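Local coordinates for 3-hydroxyisobutyrate dehydrogenase (Salmonella typhimurium, PDB 3G0O), which probably oxidises L-threonate to 2-dehydro-L-erythronate (2-oxo-tetronate), passing the hydride to NAD(+) or, less readily, to NADP(+), at residues L15-R24 with A42-G50; A186-M197 with S221-V232. All coordinates share one frame; numbering follows the deposited sequence.

Contact 1 of 2, residues L15-R24 with A42-G50; sequences LGSMGMGAAR and ACANLLAEG
L15 and M20 of the Rossmann-type domain meet A42 and L46 on the next helix of the fold. L15 lies in the turn between strand 9-13 and helix 17-28. G16 in that turn and G19 in the helix are consistent with a GxGxxG dinucleotide-binding pattern. The two short helical segments, 17-24 and 42-48, run nearly parallel, their axes 14° apart in direction and 11.2 Å apart at closest approach. Side chains fill the gap. L15 CB rests on A42 CB at 3.9 Å, and its CD1 reaches on toward C43 and L46. L46 has CG anti to its own backbone N, and its CD1 touches A23 CB at 3.7 Å. The M20 chain bends at chi2 and chi3. Its SE lies 4.0 Å from A42 O, and its CE meets L46 CD1 at 4.2 Å. The same methyl lies 3.1 Å above the R24 guanidinium plane, offset toward the rim. At the outer end R24 holds E49 side-on in a two-pronged salt bridge. NE binds E49 OE1 at 2.8 Å and NH2 binds E49 OE2 at 2.8 Å, each on a syn lone pair. The N-H...O angles are 154° and 156°, and the guanidinium and carboxylate are almost coplanar. Two bonds from neighbouring nitrogens limit rotation of the carboxylate. Just beyond E49, G50 is the C-prime residue of a Schellman motif that ends helix 40-48. L15 N also bonds D37 OD1, past strand 32-36. The arrangement is that of the first two helices of a beta-alpha-beta-alpha Rossmann unit.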
loop_
_atom_site.group_PDB
_atom_site.type_symbol
_atom_site.label_atom_id
_atom_site.label_comp_id
_atom_site.label_asym_id
_atom_site.label_seq_id
_atom_site.Cartn_x
_atom_site.Cartn_y
_atom_site.Cartn_z
ATOM N N LEU A 15 -0.382 -23.155 -15.406
ATOM C CA LEU A 15 0.838 -23.216 -14.619
ATOM C C LEU A 15 1.690 -21.952 -14.681
ATOM O O LEU A 15 2.902 -22.009 -14.917
ATOM C CB LEU A 15 1.662 -24.435 -15.045
ATOM C CG LEU A 15 0.923 -25.763 -14.836
ATOM C CD1 LEU A 15 1.747 -26.909 -15.411
ATOM C CD2 LEU A 15 0.654 -25.972 -13.348
ATOM N N GLY A 16 1.039 -20.813 -14.475
ATOM C CA GLY A 16 1.752 -19.551 -14.456
ATOM C C GLY A 16 2.414 -19.474 -13.094
ATOM O O GLY A 16 2.567 -20.497 -12.430
ATOM N N SER A 17 2.798 -18.280 -12.663
ATOM C CA SER A 17 3.446 -18.130 -11.365
ATOM C C SER A 17 2.580 -18.660 -10.228
ATOM O O SER A 17 3.057 -19.405 -9.367
ATOM C CB SER A 17 3.780 -16.660 -11.109
ATOM O OG SER A 17 4.785 -16.213 -11.999
HETATM N N MSE A 18 1.308 -18.278 -10.231
HETATM C CA MSE A 18 0.390 -18.709 -9.189
HETATM C C MSE A 18 0.088 -20.201 -9.304
HETATM O O MSE A 18 0.071 -20.913 -8.303
HETATM C CB MSE A 18 -0.911 -17.902 -9.258
HETATM C CG MSE A 18 -0.735 -16.398 -9.007
HETATM SE SE MSE A 18 0.002 -15.961 -7.251
HETATM C CE MSE A 18 -1.633 -16.014 -6.217
ATOM N N GLY A 19 -0.137 -20.663 -10.531
ATOM C CA GLY A 19 -0.442 -22.065 -10.768
ATOM C C GLY A 19 0.670 -23.011 -10.366
ATOM O O GLY A 19 0.408 -24.057 -9.771
HETATM N N MSE A 20 1.911 -22.659 -10.696
HETATM C CA MSE A 20 3.042 -23.503 -10.336
HETATM C C MSE A 20 3.150 -23.586 -8.823
HETATM O O MSE A 20 3.445 -24.645 -8.271
HETATM C CB MSE A 20 4.348 -22.960 -10.926
HETATM C CG MSE A 20 4.616 -23.392 -12.363
HETATM SE SE MSE A 20 4.702 -25.333 -12.599
HETATM C CE MSE A 20 6.389 -25.691 -11.720
ATOM N N GLY A 21 2.906 -22.462 -8.152
ATOM C CA GLY A 21 2.971 -22.455 -6.704
ATOM C C GLY A 21 1.942 -23.412 -6.129
ATOM O O GLY A 21 2.248 -24.195 -5.230
ATOM N N ALA A 22 0.720 -23.356 -6.655
ATOM C CA ALA A 22 -0.348 -24.233 -6.184
ATOM C C ALA A 22 0.020 -25.700 -6.417
ATOM O O ALA A 22 -0.108 -26.528 -5.517
ATOM C CB ALA A 22 -1.655 -23.900 -6.898
ATOM N N ALA A 23 0.483 -26.012 -7.624
ATOM C CA ALA A 23 0.864 -27.378 -7.967
ATOM C C ALA A 23 1.959 -27.895 -7.034
ATOM O O ALA A 23 1.877 -29.019 -6.537
ATOM C CB ALA A 23 1.330 -27.442 -9.413
ATOM N N ARG A 24 2.982 -27.081 -6.796
ATOM C CA ARG A 24 4.060 -27.484 -5.907
ATOM C C ARG A 24 3.565 -27.653 -4.478
ATOM O O ARG A 24 4.002 -28.556 -3.762
ATOM C CB ARG A 24 5.211 -26.478 -5.963
ATOM C CG ARG A 24 6.043 -26.592 -7.243
ATOM C CD ARG A 24 7.209 -25.612 -7.268
ATOM N NE ARG A 24 8.161 -25.953 -8.324
ATOM C CZ ARG A 24 8.485 -25.157 -9.338
ATOM N NH1 ARG A 24 7.937 -23.955 -9.449
ATOM N NH2 ARG A 24 9.359 -25.567 -10.248
ATOM N N ALA A 42 7.000 -25.854 -18.132
ATOM C CA ALA A 42 6.304 -25.864 -16.845
ATOM C C ALA A 42 5.909 -27.311 -16.545
ATOM O O ALA A 42 6.059 -27.798 -15.422
ATOM C CB ALA A 42 5.056 -24.986 -16.916
ATOM N N CYS A 43 5.408 -27.994 -17.568
ATOM C CA CYS A 43 4.990 -29.379 -17.423
ATOM C C CYS A 43 6.164 -30.269 -17.041
ATOM O O CYS A 43 6.080 -31.048 -16.094
ATOM C CB CYS A 43 4.355 -29.865 -18.724
ATOM S SG CYS A 43 2.793 -29.040 -19.104
ATOM N N ALA A 44 7.267 -30.136 -17.771
ATOM C CA ALA A 44 8.460 -30.930 -17.503
ATOM C C ALA A 44 8.952 -30.745 -16.072
ATOM O O ALA A 44 9.341 -31.711 -15.417
ATOM C CB ALA A 44 9.567 -30.565 -18.491
ATOM N N ASN A 45 8.944 -29.508 -15.579
ATOM C CA ASN A 45 9.394 -29.266 -14.213
ATOM C C ASN A 45 8.510 -29.970 -13.207
ATOM O O ASN A 45 8.996 -30.496 -12.210
ATOM C CB ASN A 45 9.388 -27.779 -13.865
ATOM C CG ASN A 45 10.462 -27.019 -14.572
ATOM O OD1 ASN A 45 11.554 -27.539 -14.804
ATOM N ND2 ASN A 45 10.173 -25.768 -14.914
ATOM N N LEU A 46 7.206 -29.956 -13.461
ATOM C CA LEU A 46 6.264 -30.588 -12.553
ATOM C C LEU A 46 6.492 -32.095 -12.522
ATOM O O LEU A 46 6.465 -32.710 -11.456
ATOM C CB LEU A 46 4.828 -30.271 -12.980
ATOM C CG LEU A 46 3.812 -30.219 -11.839
ATOM C CD1 LEU A 46 4.237 -29.157 -10.827
ATOM C CD2 LEU A 46 2.432 -29.899 -12.393
ATOM N N LEU A 47 6.728 -32.682 -13.692
ATOM C CA LEU A 47 6.973 -34.117 -13.782
ATOM C C LEU A 47 8.234 -34.460 -13.000
ATOM O O LEU A 47 8.257 -35.414 -12.218
ATOM C CB LEU A 47 7.128 -34.542 -15.249
ATOM C CG LEU A 47 5.863 -34.439 -16.111
ATOM C CD1 LEU A 47 6.166 -34.876 -17.536
ATOM C CD2 LEU A 47 4.763 -35.303 -15.511
ATOM N N ALA A 48 9.281 -33.666 -13.204
ATOM C CA ALA A 48 10.546 -33.872 -12.516
ATOM C C ALA A 48 10.369 -33.763 -11.006
ATOM O O ALA A 48 11.193 -34.260 -10.238
ATOM C CB ALA A 48 11.568 -32.852 -12.993
ATOM N N GLU A 49 9.289 -33.115 -10.584
ATOM C CA GLU A 49 9.023 -32.936 -9.165
ATOM C C GLU A 49 8.020 -33.907 -8.553
ATOM O O GLU A 49 7.626 -33.746 -7.398
ATOM C CB GLU A 49 8.602 -31.491 -8.904
ATOM C CG GLU A 49 9.781 -30.533 -8.996
ATOM C CD GLU A 49 9.370 -29.079 -9.012
ATOM O OE1 GLU A 49 8.618 -28.658 -8.108
ATOM O OE2 GLU A 49 9.809 -28.355 -9.931
ATOM N N GLY A 50 7.607 -34.913 -9.322
ATOM C CA GLY A 50 6.690 -35.905 -8.785
ATOM C C GLY A 50 5.253 -35.937 -9.269
ATOM O O GLY A 50 4.477 -36.776 -8.813
#

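Contact 2 of 2, residues A186-M197 with S221-V232; sequences AGVHIAAAAEAM and SWMFENRMQHVV
F224 has CG anti to its backbone N (chi1 179°), which brings its ring against A193 and M197. M197 bends at chi2 (-65°) and chi3, which brings its SE near F224 CZ. This is a Met-aromatic contact within the all-helical C-terminal domain, where segment 186-197 of helix 174-202 crosses helix 222-232 at -57°. The selenium is 3.8 Å from F224 CZ and oblique to the ring. A193 CB fits closely against F224 CD1 at 3.4 Å. M228 CG lies over one face of the same ring, offset toward the rim, while M228 SE meets M197 CG at 3.5 Å. M223 sits further toward the start of the helix. Its CB touches I190 CG1, and its CE reaches A186 CB at 3.6 Å. I190 CD1 lies 3.8 Å from R227 NE. The R227 head group also forms a salt bridge with D286 and bonds a bound tartrate, probably from the crystallisation liquor. H189 stacks edge-to-face on H189 of the second subunit, which places the contact beside the dimer interface. S221 OG caps the helix by accepting from F224 N at 2.7 Å. A water joins that hydroxyl to H189 O, donating to the carbonyl at 3.0 Å.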
loop_
_atom_site.group_PDB
_atom_site.type_symbol
_atom_site.label_atom_id
_atom_site.label_comp_id
_atom_site.label_asym_id
_atom_site.label_seq_id
_atom_site.Cartn_x
_atom_site.Cartn_y
_atom_site.Cartn_z
ATOM N N ALA A 186 -5.313 -2.961 -6.157
ATOM C CA ALA A 186 -4.075 -3.401 -6.793
ATOM C C ALA A 186 -3.750 -2.494 -7.981
ATOM O O ALA A 186 -2.624 -2.022 -8.120
ATOM C CB ALA A 186 -4.208 -4.855 -7.262
ATOM N N GLY A 187 -4.751 -2.246 -8.824
ATOM C CA GLY A 187 -4.548 -1.411 -9.996
ATOM C C GLY A 187 -4.204 0.032 -9.683
ATOM O O GLY A 187 -3.277 0.596 -10.272
ATOM N N VAL A 188 -4.958 0.636 -8.771
ATOM C CA VAL A 188 -4.705 2.020 -8.397
ATOM C C VAL A 188 -3.336 2.146 -7.739
ATOM O O VAL A 188 -2.614 3.110 -7.979
ATOM C CB VAL A 188 -5.787 2.546 -7.430
ATOM C CG1 VAL A 188 -5.364 3.890 -6.845
ATOM C CG2 VAL A 188 -7.114 2.689 -8.171
ATOM N N HIS A 189 -2.970 1.167 -6.919
ATOM C CA HIS A 189 -1.673 1.230 -6.252
ATOM C C HIS A 189 -0.508 1.155 -7.238
ATOM O O HIS A 189 0.476 1.879 -7.087
ATOM C CB HIS A 189 -1.568 0.137 -5.187
ATOM C CG HIS A 189 -2.450 0.375 -3.998
ATOM N ND1 HIS A 189 -2.733 -0.602 -3.069
ATOM C CD2 HIS A 189 -3.141 1.474 -3.607
ATOM C CE1 HIS A 189 -3.563 -0.119 -2.161
ATOM N NE2 HIS A 189 -3.827 1.139 -2.466
ATOM N N ILE A 190 -0.602 0.304 -8.254
ATOM C CA ILE A 190 0.487 0.243 -9.223
ATOM C C ILE A 190 0.600 1.595 -9.932
ATOM O O ILE A 190 1.694 2.142 -10.071
ATOM C CB ILE A 190 0.271 -0.856 -10.286
ATOM C CG1 ILE A 190 0.351 -2.240 -9.627
ATOM C CG2 ILE A 190 1.344 -0.735 -11.372
ATOM C CD1 ILE A 190 -0.025 -3.389 -10.547
ATOM N N ALA A 191 -0.534 2.138 -10.365
ATOM C CA ALA A 191 -0.528 3.418 -11.063
ATOM C C ALA A 191 -0.035 4.563 -10.176
ATOM O O ALA A 191 0.707 5.431 -10.637
ATOM C CB ALA A 191 -1.934 3.733 -11.611
ATOM N N ALA A 192 -0.443 4.568 -8.909
ATOM C CA ALA A 192 -0.017 5.615 -7.989
ATOM C C ALA A 192 1.488 5.511 -7.756
ATOM O O ALA A 192 2.182 6.522 -7.701
ATOM C CB ALA A 192 -0.774 5.498 -6.661
ATOM N N ALA A 193 1.992 4.286 -7.632
ATOM C CA ALA A 193 3.424 4.089 -7.426
ATOM C C ALA A 193 4.171 4.677 -8.622
ATOM O O ALA A 193 5.145 5.418 -8.460
ATOM C CB ALA A 193 3.741 2.597 -7.287
ATOM N N ALA A 194 3.696 4.354 -9.823
ATOM C CA ALA A 194 4.319 4.843 -11.045
ATOM C C ALA A 194 4.298 6.361 -11.106
ATOM O O ALA A 194 5.290 6.991 -11.470
ATOM C CB ALA A 194 3.611 4.268 -12.263
ATOM N N GLU A 195 3.161 6.951 -10.754
ATOM C CA GLU A 195 3.033 8.399 -10.777
ATOM C C GLU A 195 4.052 9.037 -9.840
ATOM O O GLU A 195 4.737 9.991 -10.213
ATOM C CB GLU A 195 1.611 8.807 -10.373
ATOM C CG GLU A 195 1.351 10.307 -10.403
ATOM C CD GLU A 195 -0.123 10.626 -10.265
ATOM O OE1 GLU A 195 -0.918 10.116 -11.085
ATOM O OE2 GLU A 195 -0.486 11.380 -9.341
ATOM N N ALA A 196 4.167 8.494 -8.632
ATOM C CA ALA A 196 5.102 9.023 -7.641
ATOM C C ALA A 196 6.569 8.876 -8.050
ATOM O O ALA A 196 7.370 9.787 -7.840
ATOM C CB ALA A 196 4.868 8.348 -6.299
HETATM N N MSE A 197 6.920 7.739 -8.640
HETATM C CA MSE A 197 8.306 7.521 -9.055
HETATM C C MSE A 197 8.667 8.377 -10.264
HETATM O O MSE A 197 9.786 8.856 -10.367
HETATM C CB MSE A 197 8.554 6.037 -9.353
HETATM C CG MSE A 197 8.533 5.161 -8.109
HETATM SE SE MSE A 197 9.999 5.564 -6.861
HETATM C CE MSE A 197 11.163 4.099 -7.330
ATOM N N SER A 221 3.093 0.390 -0.200
ATOM C CA SER A 221 1.993 -0.493 -0.557
ATOM C C SER A 221 2.649 -1.769 -1.051
ATOM O O SER A 221 3.817 -1.754 -1.462
ATOM C CB SER A 221 1.116 0.104 -1.660
ATOM O OG SER A 221 1.731 -0.002 -2.932
ATOM N N TRP A 222 1.915 -2.872 -1.004
ATOM C CA TRP A 222 2.466 -4.135 -1.469
ATOM C C TRP A 222 2.849 -3.981 -2.940
ATOM O O TRP A 222 3.916 -4.424 -3.362
ATOM C CB TRP A 222 1.443 -5.265 -1.320
ATOM C CG TRP A 222 2.055 -6.628 -1.469
ATOM C CD1 TRP A 222 2.522 -7.433 -0.468
ATOM C CD2 TRP A 222 2.320 -7.322 -2.700
ATOM N NE1 TRP A 222 3.062 -8.584 -0.998
ATOM C CE2 TRP A 222 2.952 -8.542 -2.360
ATOM C CE3 TRP A 222 2.086 -7.033 -4.049
ATOM C CZ2 TRP A 222 3.353 -9.469 -3.329
ATOM C CZ3 TRP A 222 2.485 -7.956 -5.010
ATOM C CH2 TRP A 222 3.112 -9.160 -4.643
HETATM N N MSE A 223 1.980 -3.342 -3.722
HETATM C CA MSE A 223 2.270 -3.150 -5.139
HETATM C C MSE A 223 3.442 -2.210 -5.394
HETATM O O MSE A 223 4.204 -2.414 -6.335
HETATM C CB MSE A 223 1.022 -2.661 -5.883
HETATM C CG MSE A 223 0.015 -3.774 -6.120
HETATM SE SE MSE A 223 0.795 -5.240 -7.162
HETATM C CE MSE A 223 -0.847 -6.153 -7.640
ATOM N N PHE A 224 3.591 -1.176 -4.573
ATOM C CA PHE A 224 4.716 -0.270 -4.754
ATOM C C PHE A 224 6.001 -1.071 -4.548
ATOM O O PHE A 224 6.897 -1.072 -5.394
ATOM C CB PHE A 224 4.691 0.874 -3.731
ATOM C CG PHE A 224 5.857 1.821 -3.861
ATOM C CD1 PHE A 224 5.729 3.015 -4.572
ATOM C CD2 PHE A 224 7.103 1.485 -3.339
ATOM C CE1 PHE A 224 6.828 3.859 -4.764
ATOM C CE2 PHE A 224 8.209 2.317 -3.527
ATOM C CZ PHE A 224 8.071 3.508 -4.242
ATOM N N GLU A 225 6.076 -1.763 -3.417
ATOM C CA GLU A 225 7.269 -2.532 -3.096
ATOM C C GLU A 225 7.598 -3.589 -4.143
ATOM O O GLU A 225 8.762 -3.778 -4.495
ATOM C CB GLU A 225 7.134 -3.188 -1.716
ATOM C CG GLU A 225 8.469 -3.666 -1.166
ATOM C CD GLU A 225 8.417 -4.049 0.301
ATOM O OE1 GLU A 225 7.626 -3.454 1.057
ATOM O OE2 GLU A 225 9.188 -4.938 0.707
ATOM N N ASN A 226 6.578 -4.263 -4.661
ATOM C CA ASN A 226 6.809 -5.301 -5.659
ATOM C C ASN A 226 7.109 -4.774 -7.057
ATOM O O ASN A 226 8.121 -5.138 -7.659
ATOM C CB ASN A 226 5.605 -6.241 -5.720
ATOM C CG ASN A 226 5.826 -7.399 -6.672
ATOM O OD1 ASN A 226 5.514 -7.316 -7.862
ATOM N ND2 ASN A 226 6.383 -8.485 -6.153
ATOM N N ARG A 227 6.243 -3.899 -7.563
ATOM C CA ARG A 227 6.398 -3.358 -8.909
ATOM C C ARG A 227 7.492 -2.306 -9.107
ATOM O O ARG A 227 8.165 -2.294 -10.142
ATOM C CB ARG A 227 5.049 -2.799 -9.378
ATOM C CG ARG A 227 3.898 -3.807 -9.300
ATOM C CD ARG A 227 4.208 -5.045 -10.108
ATOM N NE ARG A 227 2.999 -5.694 -10.611
ATOM C CZ ARG A 227 2.377 -6.713 -10.027
ATOM N NH1 ARG A 227 2.836 -7.231 -8.895
ATOM N NH2 ARG A 227 1.287 -7.216 -10.587
HETATM N N MSE A 228 7.691 -1.427 -8.131
HETATM C CA MSE A 228 8.702 -0.397 -8.321
HETATM C C MSE A 228 10.146 -0.901 -8.316
HETATM O O MSE A 228 11.065 -0.163 -8.665
HETATM C CB MSE A 228 8.511 0.744 -7.321
HETATM C CG MSE A 228 7.232 1.557 -7.559
HETATM SE SE MSE A 228 7.002 2.263 -9.376
HETATM C CE MSE A 228 5.955 0.809 -10.148
ATOM N N GLN A 229 10.347 -2.154 -7.928
ATOM C CA GLN A 229 11.688 -2.724 -7.958
ATOM C C GLN A 229 12.006 -2.927 -9.442
ATOM O O GLN A 229 13.144 -2.767 -9.879
ATOM C CB GLN A 229 11.727 -4.067 -7.226
ATOM C CG GLN A 229 13.112 -4.706 -7.204
ATOM C CD GLN A 229 14.139 -3.851 -6.477
ATOM O OE1 GLN A 229 14.050 -3.649 -5.266
ATOM N NE2 GLN A 229 15.115 -3.338 -7.218
ATOM N N HIS A 230 10.981 -3.272 -10.217
ATOM C CA HIS A 230 11.147 -3.475 -11.651
ATOM C C HIS A 230 11.584 -2.154 -12.278
ATOM O O HIS A 230 12.453 -2.125 -13.155
ATOM C CB HIS A 230 9.824 -3.926 -12.285
ATOM C CG HIS A 230 9.269 -5.188 -11.702
ATOM N ND1 HIS A 230 8.001 -5.647 -11.995
ATOM C CD2 HIS A 230 9.803 -6.087 -10.840
ATOM C CE1 HIS A 230 7.779 -6.770 -11.336
ATOM N NE2 HIS A 230 8.858 -7.058 -10.628
ATOM N N VAL A 231 10.975 -1.061 -11.828
ATOM C CA VAL A 231 11.304 0.263 -12.343
ATOM C C VAL A 231 12.729 0.658 -11.992
ATOM O O VAL A 231 13.462 1.171 -12.835
ATOM C CB VAL A 231 10.351 1.340 -11.791
ATOM C CG1 VAL A 231 10.837 2.727 -12.189
ATOM C CG2 VAL A 231 8.941 1.104 -12.324
ATOM N N VAL A 232 13.114 0.432 -10.742
ATOM C CA VAL A 232 14.460 0.769 -10.305
ATOM C C VAL A 232 15.478 -0.008 -11.135
ATOM O O VAL A 232 16.523 0.528 -11.513
ATOM C CB VAL A 232 14.667 0.436 -8.812
ATOM C CG1 VAL A 232 16.112 0.685 -8.420
ATOM C CG2 VAL A 232 13.736 1.291 -7.957
HETATM O O HOH W 1 -0.785 -2.998 -2.928
HETATM O O HOH W 2 1.405 2.243 -4.308
#

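Contact 1 comes first along the chain and closes before contact 2 opens. Their centres are 28 Å apart, and the nearest atoms are about 8 Å apart, so they do not touch. Contact 1 lies in the N-terminal nucleotide-binding domain, on helices 17-28 and 40-48, which alternate with strands of the mixed sheet. Contact 2 lies in the C-terminal helical domain and shares neither helix nor strand with it. Helix 174-202, which carries 186-197, also holds K179, the predicted active-site residue. The two contacts thus sit in separate domains, as in related beta-hydroxyacid dehydrogenases, whose active site lies between the cofactor domain and the helical domain.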